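Local coordinates for protein peptidoglycan-binding domain 1 (Burkholderia, PDB 5NM7) that probably binds bacterial peptidoglycan and cleaves its glycan strands, as a modular phage endolysin with a lysozyme-like N-acetylmuramidase domain, at residues A[192-195]-A[196-200]. Sequence-based numbering, arbitrary orientation.
Sequences GYPD and VFAFV
Asp195 caps the helix that begins at Val196, and two hydrogen bonds tie it to the first turn. Asp195 OD1, of the carboxylate, accepts from Ala198 N at 2.8 Å. The N-H meets this oxygen nearly in line with the C-O bond. With CG between the backbone N and the carbonyl carbon (chi1 48°), the carboxylate can turn back over the helix start. The backbone atom Asp195 O accepts from Phe199 N at 3.2 Å, which closes the first helical turn. The bond from Ala198 N to the carboxylate is the classic N-cap: it serves an amide N-H that has no earlier carbonyl in the helix to bond. The negative charge there probably also suits the helix dipole. The capped helix, 196-205, follows the loop after strand 183-184 within the N-acetylmuramidase domain.

Aromatic packing joins the loop to the same turn. Phe199 and Tyr193 form a T-shaped pair, with ring centroids 4.9 Å apart and planes at 87°. Phe199 directs CD1 over the centre of the Tyr193 ring, with Phe199 CD1 3.5 Å from Tyr193 CE1. Both side chains also touch Ala213 of helix 207-219, and Arg216 makes a cation-pi contact with Tyr193.

Pro194 lays its ring against the Ala198 methyl, with Pro194 CG 3.6 Å from Ala198 CB. Beyond the cap, Val196 and Phe197 pack on Leu173 of helix 169-174.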
ATOM      1  N   GLY A 192     -11.502 -15.898   1.194  1.00 21.12           N
ATOM      2  CA  GLY A 192     -11.296 -17.001   2.087  1.00 22.42           C
ATOM      3  C   GLY A 192     -11.109 -16.685   3.537  1.00 22.92           C
ATOM      4  O   GLY A 192     -10.568 -17.501   4.268  1.00 25.10           O
ATOM      5  N   TYR A 193     -11.543 -15.498   3.971  1.00 23.97           N
ATOM      6  CA  TYR A 193     -11.510 -15.161   5.380  1.00 23.45           C
ATOM      7  C   TYR A 193     -12.762 -15.739   6.065  1.00 25.19           C
ATOM      8  O   TYR A 193     -13.788 -15.927   5.406  1.00 25.98           O
ATOM      9  CB  TYR A 193     -11.475 -13.639   5.584  1.00 23.98           C
ATOM     10  CG  TYR A 193     -10.184 -13.030   5.115  1.00 21.65           C
ATOM     11  CD1 TYR A 193      -9.990 -12.701   3.780  1.00 21.31           C
ATOM     12  CD2 TYR A 193      -9.151 -12.791   5.993  1.00 21.54           C
ATOM     13  CE1 TYR A 193      -8.813 -12.133   3.358  1.00 21.08           C
ATOM     14  CE2 TYR A 193      -7.940 -12.258   5.573  1.00 21.37           C
ATOM     15  CZ  TYR A 193      -7.769 -11.914   4.256  1.00 20.31           C
ATOM     16  OH  TYR A 193      -6.590 -11.376   3.830  1.00 19.30           O
ATOM     17  N   PRO A 194     -12.683 -16.016   7.383  1.00 26.21           N
ATOM     18  CA  PRO A 194     -13.836 -16.641   8.080  1.00 30.82           C
ATOM     19  C   PRO A 194     -15.118 -15.797   8.064  1.00 28.60           C
ATOM     20  O   PRO A 194     -16.225 -16.337   7.952  1.00 29.05           O
ATOM     21  CB  PRO A 194     -13.355 -16.800   9.525  1.00 28.71           C
ATOM     22  CG  PRO A 194     -11.898 -16.514   9.526  1.00 31.01           C
ATOM     23  CD  PRO A 194     -11.541 -15.790   8.271  1.00 28.60           C
ATOM     24  N   ASP A 195     -14.955 -14.478   8.239  1.00 25.58           N
ATOM     25  CA  ASP A 195     -16.060 -13.488   8.247  1.00 24.12           C
ATOM     26  C   ASP A 195     -15.422 -12.094   8.100  1.00 22.76           C
ATOM     27  O   ASP A 195     -14.179 -11.986   8.107  1.00 21.75           O
ATOM     28  CB  ASP A 195     -16.889 -13.570   9.535  1.00 27.16           C
ATOM     29  CG  ASP A 195     -16.032 -13.600  10.768  1.00 30.11           C
ATOM     30  OD1 ASP A 195     -15.358 -12.603  11.075  1.00 30.14           O
ATOM     31  OD2 ASP A 195     -15.979 -14.654  11.418  1.00 36.32           O
ATOM     32  N   VAL A 196     -16.230 -11.063   7.984  1.00 21.69           N
ATOM     33  CA  VAL A 196     -15.691  -9.698   7.788  1.00 22.40           C
ATOM     34  C   VAL A 196     -14.924  -9.215   9.034  1.00 23.32           C
ATOM     35  O   VAL A 196     -13.951  -8.484   8.920  1.00 19.71           O
ATOM     36  CB  VAL A 196     -16.765  -8.688   7.358  1.00 22.91           C
ATOM     37  CG1 VAL A 196     -17.706  -8.332   8.505  1.00 22.97           C
ATOM     38  CG2 VAL A 196     -16.113  -7.426   6.762  1.00 23.50           C
ATOM     39  N   PHE A 197     -15.344  -9.643  10.222  1.00 23.16           N
ATOM     40  CA  PHE A 197     -14.659  -9.244  11.448  1.00 23.63           C
ATOM     41  C   PHE A 197     -13.268  -9.803  11.527  1.00 22.74           C
ATOM     42  O   PHE A 197     -12.353  -9.107  11.947  1.00 22.48           O
ATOM     43  CB  PHE A 197     -15.522  -9.609  12.688  1.00 25.60           C
ATOM     44  CG  PHE A 197     -16.874  -8.985  12.638  1.00 26.32           C
ATOM     45  CD1 PHE A 197     -17.969  -9.694  12.137  1.00 29.30           C
ATOM     46  CD2 PHE A 197     -17.053  -7.673  13.010  1.00 29.78           C
ATOM     47  CE1 PHE A 197     -19.209  -9.106  12.039  1.00 30.65           C
ATOM     48  CE2 PHE A 197     -18.299  -7.079  12.928  1.00 30.47           C
ATOM     49  CZ  PHE A 197     -19.376  -7.792  12.423  1.00 30.56           C
ATOM     50  N   ALA A 198     -13.086 -11.043  11.090  1.00 22.95           N
ATOM     51  CA  ALA A 198     -11.763 -11.656  11.071  1.00 23.39           C
ATOM     52  C   ALA A 198     -10.859 -10.976  10.031  1.00 21.06           C
ATOM     53  O   ALA A 198      -9.662 -10.823  10.253  1.00 21.01           O
ATOM     54  CB  ALA A 198     -11.840 -13.157  10.799  1.00 25.49           C
ATOM     55  N   PHE A 199     -11.443 -10.605   8.901  1.00 20.72           N
ATOM     56  CA  PHE A 199     -10.720  -9.860   7.873  1.00 19.62           C
ATOM     57  C   PHE A 199     -10.179  -8.544   8.454  1.00 18.46           C
ATOM     58  O   PHE A 199      -8.975  -8.232   8.350  1.00 20.07           O
ATOM     59  CB  PHE A 199     -11.608  -9.588   6.670  1.00 18.83           C
ATOM     60  CG  PHE A 199     -11.010  -8.681   5.674  1.00 19.18           C
ATOM     61  CD1 PHE A 199     -10.076  -9.162   4.768  1.00 20.79           C
ATOM     62  CD2 PHE A 199     -11.357  -7.335   5.637  1.00 20.26           C
ATOM     63  CE1 PHE A 199      -9.502  -8.305   3.828  1.00 21.98           C
ATOM     64  CE2 PHE A 199     -10.789  -6.493   4.687  1.00 20.84           C
ATOM     65  CZ  PHE A 199      -9.864  -6.982   3.790  1.00 20.22           C
ATOM     66  N   VAL A 200     -11.066  -7.802   9.087  1.00 20.07           N
ATOM     67  CA  VAL A 200     -10.687  -6.530   9.682  1.00 20.01           C
ATOM     68  C   VAL A 200      -9.646  -6.714  10.786  1.00 19.84           C
ATOM     69  O   VAL A 200      -8.685  -5.957  10.854  1.00 19.63           O
ATOM     70  CB  VAL A 200     -11.934  -5.728  10.122  1.00 20.27           C
ATOM     71  CG1 VAL A 200     -11.564  -4.490  10.952  1.00 21.29           C
ATOM     72  CG2 VAL A 200     -12.741  -5.306   8.913  1.00 21.09           C
TER